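Local structure of HTH cro/C1-type domain-containing protein (Pseudomonas aeruginosa PAO1, 7CSV) at residues A[4-14]-A[73-83]. The protein is the antitoxin HigA, which acts as a regulatory factor by recognising specific pseudopalindromic DNA motifs. Sequence-based numbering, arbitrary orientation.
Sequences NGMRPIHPGEI and LQSEYSLATAY
The carbonyl oxygen of Leu73 takes two hydrogen bonds, the helical one from Tyr77 N and a second from a water, the water oxygen lying 2.9 Å from Leu73 O; the same water also donates to Ile9 O. Another water joins Arg7 O to Glu76 OE1 in the same way, donating 2.7 Å to Arg7 O, so two water bridges fasten the extended arm, residues 6-9, to the helix. The direct contacts are mostly apolar and aromatic. Tyr77 is the central ring: CD2 of His10 stands over one face, 3.6 Å from Tyr77 CZ, in an edge-to-face pair with planes at 64°, while Thr81 CG2 lies against the opposite face. The tyrosine CG is anti to its own backbone nitrogen (chi1 171°), which carries the ring out from the helix to meet His10 CA and CD2, with Pro8 CB near its CD1. The imidazole does double duty, since His10 ND1 accepts from Gly12 N in the ring plane at 2.9 Å and thereby N-caps helix 11-23, a bond that helps to hold the imidazole in its rotation. Pro11 CG rests 3.4 Å from Gln74 OE1, an oxygen already bonded to Ile51 N, and Pro11 CD packs against Tyr77 CB. Farther along, Ala80 CB nestles against Pro8 CA at 3.6 Å. Met6, its chain bent at chi2 and chi3, sets CG near Tyr83 CD2 and brings CE to Glu76 OE1. At the other end Ile14 CD1 and Leu73 CD2 meet tip to tip, tightly, at 3.5 Å. The N-terminal arm thus leads along helix 67-93 into helix 11-23 of the Cro/C1-type helix-turn-helix region, while Glu76 OE2 accepts a hydrogen bond from Gln68 NE2 of the second subunit, on which Leu79, Ala82 and Tyr83 also pack.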
loop_
_atom_site.group_PDB
_atom_site.type_symbol
_atom_site.label_atom_id
_atom_site.label_comp_id
_atom_site.label_asym_id
_atom_site.label_seq_id
_atom_site.Cartn_x
_atom_site.Cartn_y
_atom_site.Cartn_z
ATOM N N ASN A 4 0.189 -9.335 20.791
ATOM C CA ASN A 4 0.886 -8.780 19.637
ATOM C C ASN A 4 0.660 -7.272 19.538
ATOM O O ASN A 4 -0.266 -6.712 20.130
ATOM C CB ASN A 4 0.413 -9.456 18.351
ATOM C CG ASN A 4 0.903 -10.888 18.225
ATOM O OD1 ASN A 4 2.017 -11.210 18.635
ATOM N ND2 ASN A 4 0.071 -11.756 17.643
ATOM N N GLY A 5 1.522 -6.609 18.764
ATOM C CA GLY A 5 1.363 -5.178 18.575
ATOM C C GLY A 5 2.084 -4.722 17.327
ATOM O O GLY A 5 2.881 -5.457 16.740
ATOM N N MET A 6 1.787 -3.491 16.914
ATOM C CA MET A 6 2.411 -2.877 15.745
ATOM C C MET A 6 2.980 -1.519 16.122
ATOM O O MET A 6 2.270 -0.678 16.684
ATOM C CB MET A 6 1.406 -2.699 14.600
ATOM C CG MET A 6 0.753 -3.979 14.111
ATOM S SD MET A 6 1.888 -4.945 13.087
ATOM C CE MET A 6 1.935 -3.912 11.620
ATOM N N ARG A 7 4.249 -1.298 15.804
ATOM C CA ARG A 7 4.843 0.012 15.961
ATOM C C ARG A 7 5.218 0.542 14.580
ATOM O O ARG A 7 5.839 -0.184 13.791
ATOM C CB ARG A 7 6.082 -0.041 16.885
ATOM C CG ARG A 7 7.083 1.084 16.646
ATOM C CD ARG A 7 7.728 1.649 17.920
ATOM N NE ARG A 7 6.782 1.989 18.988
ATOM C CZ ARG A 7 7.089 2.001 20.285
ATOM N NH1 ARG A 7 6.170 2.319 21.191
ATOM N NH2 ARG A 7 8.331 1.733 20.676
ATOM N N PRO A 8 4.848 1.775 14.246
ATOM C CA PRO A 8 5.034 2.265 12.874
ATOM C C PRO A 8 6.463 2.700 12.587
ATOM O O PRO A 8 7.126 3.339 13.408
ATOM C CB PRO A 8 4.060 3.453 12.792
ATOM C CG PRO A 8 3.198 3.369 14.063
ATOM C CD PRO A 8 4.067 2.711 15.069
ATOM N N ILE A 9 6.937 2.352 11.394
ATOM C CA ILE A 9 8.189 2.869 10.864
ATOM C C ILE A 9 7.858 3.569 9.559
ATOM O O ILE A 9 7.447 2.919 8.593
ATOM C CB ILE A 9 9.220 1.762 10.628
ATOM C CG1 ILE A 9 9.624 1.114 11.950
ATOM C CG2 ILE A 9 10.448 2.321 9.925
ATOM C CD1 ILE A 9 10.808 0.217 11.800
ATOM N N HIS A 10 8.047 4.878 9.529
ATOM C CA HIS A 10 7.723 5.625 8.324
ATOM C C HIS A 10 8.700 5.298 7.197
ATOM O O HIS A 10 9.909 5.185 7.429
ATOM C CB HIS A 10 7.735 7.122 8.599
ATOM C CG HIS A 10 7.008 7.911 7.563
ATOM N ND1 HIS A 10 7.571 8.222 6.345
ATOM C CD2 HIS A 10 5.758 8.428 7.546
ATOM C CE1 HIS A 10 6.700 8.904 5.624
ATOM N NE2 HIS A 10 5.592 9.047 6.332
ATOM N N PRO A 11 8.208 5.145 5.963
ATOM C CA PRO A 11 9.114 4.896 4.835
ATOM C C PRO A 11 10.194 5.945 4.689
ATOM O O PRO A 11 11.279 5.629 4.190
ATOM C CB PRO A 11 8.180 4.910 3.619
ATOM C CG PRO A 11 6.830 4.584 4.172
ATOM C CD PRO A 11 6.787 5.113 5.568
ATOM N N GLY A 12 9.922 7.189 5.079
ATOM C CA GLY A 12 10.927 8.231 4.953
ATOM C C GLY A 12 12.137 7.987 5.825
ATOM O O GLY A 12 13.244 8.415 5.491
ATOM N N GLU A 13 11.951 7.280 6.940
ATOM C CA GLU A 13 13.090 6.916 7.774
ATOM C C GLU A 13 14.041 5.985 7.032
ATOM O O GLU A 13 15.267 6.144 7.108
ATOM C CB GLU A 13 12.587 6.276 9.065
ATOM C CG GLU A 13 13.663 5.740 9.982
ATOM C CD GLU A 13 13.059 5.152 11.245
ATOM O OE1 GLU A 13 13.467 4.050 11.653
ATOM O OE2 GLU A 13 12.147 5.785 11.812
ATOM N N ILE A 14 13.494 5.006 6.310
ATOM C CA ILE A 14 14.326 4.106 5.518
ATOM C C ILE A 14 14.940 4.842 4.335
ATOM O O ILE A 14 16.098 4.595 3.968
ATOM C CB ILE A 14 13.499 2.888 5.074
ATOM C CG1 ILE A 14 13.181 2.028 6.307
ATOM C CG2 ILE A 14 14.210 2.097 3.973
ATOM C CD1 ILE A 14 12.532 0.727 6.000
ATOM N N LEU A 73 6.868 -0.867 2.234
ATOM C CA LEU A 73 7.192 -0.083 3.423
ATOM C C LEU A 73 6.031 0.826 3.796
ATOM O O LEU A 73 5.699 0.981 4.979
ATOM C CB LEU A 73 8.448 0.751 3.186
ATOM C CG LEU A 73 9.745 -0.017 2.944
ATOM C CD1 LEU A 73 10.870 0.958 2.620
ATOM C CD2 LEU A 73 10.082 -0.866 4.165
ATOM N N GLN A 74 5.393 1.420 2.790
ATOM C CA GLN A 74 4.258 2.295 3.045
ATOM C C GLN A 74 3.094 1.524 3.648
ATOM O O GLN A 74 2.462 1.985 4.607
ATOM C CB GLN A 74 3.832 2.981 1.745
ATOM C CG GLN A 74 2.604 3.879 1.921
ATOM C CD GLN A 74 2.871 5.034 2.842
ATOM O OE1 GLN A 74 3.943 5.641 2.806
ATOM N NE2 GLN A 74 1.899 5.347 3.701
ATOM N N SER A 75 2.787 0.352 3.095
ATOM C CA SER A 75 1.664 -0.412 3.622
ATOM C C SER A 75 1.924 -0.837 5.059
ATOM O O SER A 75 1.007 -0.822 5.895
ATOM C CB SER A 75 1.390 -1.626 2.745
ATOM O OG SER A 75 2.466 -2.526 2.777
ATOM N N GLU A 76 3.163 -1.229 5.375
ATOM C CA GLU A 76 3.448 -1.575 6.768
ATOM C C GLU A 76 3.175 -0.392 7.688
ATOM O O GLU A 76 2.544 -0.552 8.739
ATOM C CB GLU A 76 4.890 -2.063 6.931
ATOM C CG GLU A 76 5.269 -2.386 8.410
ATOM C CD GLU A 76 4.729 -3.714 8.923
ATOM O OE1 GLU A 76 4.968 -4.026 10.118
ATOM O OE2 GLU A 76 4.074 -4.461 8.163
ATOM N N TYR A 77 3.610 0.812 7.287
ATOM C CA TYR A 77 3.384 2.006 8.101
ATOM C C TYR A 77 1.896 2.292 8.253
ATOM O O TYR A 77 1.406 2.556 9.361
ATOM C CB TYR A 77 4.098 3.213 7.472
ATOM C CG TYR A 77 3.729 4.528 8.140
ATOM C CD1 TYR A 77 4.362 4.945 9.310
ATOM C CD2 TYR A 77 2.742 5.348 7.599
ATOM C CE1 TYR A 77 4.015 6.158 9.924
ATOM C CE2 TYR A 77 2.391 6.548 8.196
ATOM C CZ TYR A 77 3.027 6.952 9.351
ATOM O OH TYR A 77 2.667 8.154 9.916
ATOM N N SER A 78 1.158 2.256 7.142
ATOM C CA SER A 78 -0.275 2.535 7.210
ATOM C C SER A 78 -0.996 1.489 8.047
ATOM O O SER A 78 -1.928 1.812 8.797
ATOM C CB SER A 78 -0.871 2.591 5.810
ATOM O OG SER A 78 -0.344 3.692 5.101
ATOM N N LEU A 79 -0.589 0.223 7.923
ATOM C CA LEU A 79 -1.221 -0.809 8.743
ATOM C C LEU A 79 -0.909 -0.607 10.214
ATOM O O LEU A 79 -1.783 -0.802 11.073
ATOM C CB LEU A 79 -0.768 -2.196 8.299
ATOM C CG LEU A 79 -1.443 -2.705 7.025
ATOM C CD1 LEU A 79 -0.805 -4.016 6.579
ATOM C CD2 LEU A 79 -2.960 -2.878 7.243
ATOM N N ALA A 80 0.330 -0.226 10.533
ATOM C CA ALA A 80 0.689 -0.058 11.942
ATOM C C ALA A 80 -0.123 1.060 12.583
ATOM O O ALA A 80 -0.654 0.914 13.692
ATOM C CB ALA A 80 2.186 0.215 12.073
ATOM N N THR A 81 -0.227 2.201 11.899
ATOM C CA THR A 81 -0.982 3.316 12.455
ATOM C C THR A 81 -2.459 2.971 12.574
ATOM O O THR A 81 -3.091 3.264 13.597
ATOM C CB THR A 81 -0.773 4.560 11.595
ATOM O OG1 THR A 81 -1.364 4.357 10.305
ATOM C CG2 THR A 81 0.701 4.787 11.411
ATOM N N ALA A 82 -3.018 2.328 11.544
ATOM C CA ALA A 82 -4.410 1.886 11.590
ATOM C C ALA A 82 -4.632 0.883 12.707
ATOM O O ALA A 82 -5.663 0.927 13.393
ATOM C CB ALA A 82 -4.817 1.262 10.254
ATOM N N TYR A 83 -3.681 -0.037 12.899
ATOM C CA TYR A 83 -3.836 -1.031 13.958
ATOM C C TYR A 83 -3.796 -0.378 15.332
ATOM O O TYR A 83 -4.587 -0.730 16.217
ATOM C CB TYR A 83 -2.754 -2.104 13.876
ATOM C CG TYR A 83 -3.022 -3.241 14.837
ATOM C CD1 TYR A 83 -3.961 -4.214 14.532
ATOM C CD2 TYR A 83 -2.381 -3.302 16.068
ATOM C CE1 TYR A 83 -4.231 -5.259 15.422
ATOM C CE2 TYR A 83 -2.646 -4.337 16.970
ATOM C CZ TYR A 83 -3.574 -5.307 16.635
ATOM O OH TYR A 83 -3.847 -6.330 17.522
HETATM O O HOH W 1 5.408 -1.842 11.732
HETATM O O HOH W 2 7.118 0.469 7.448
#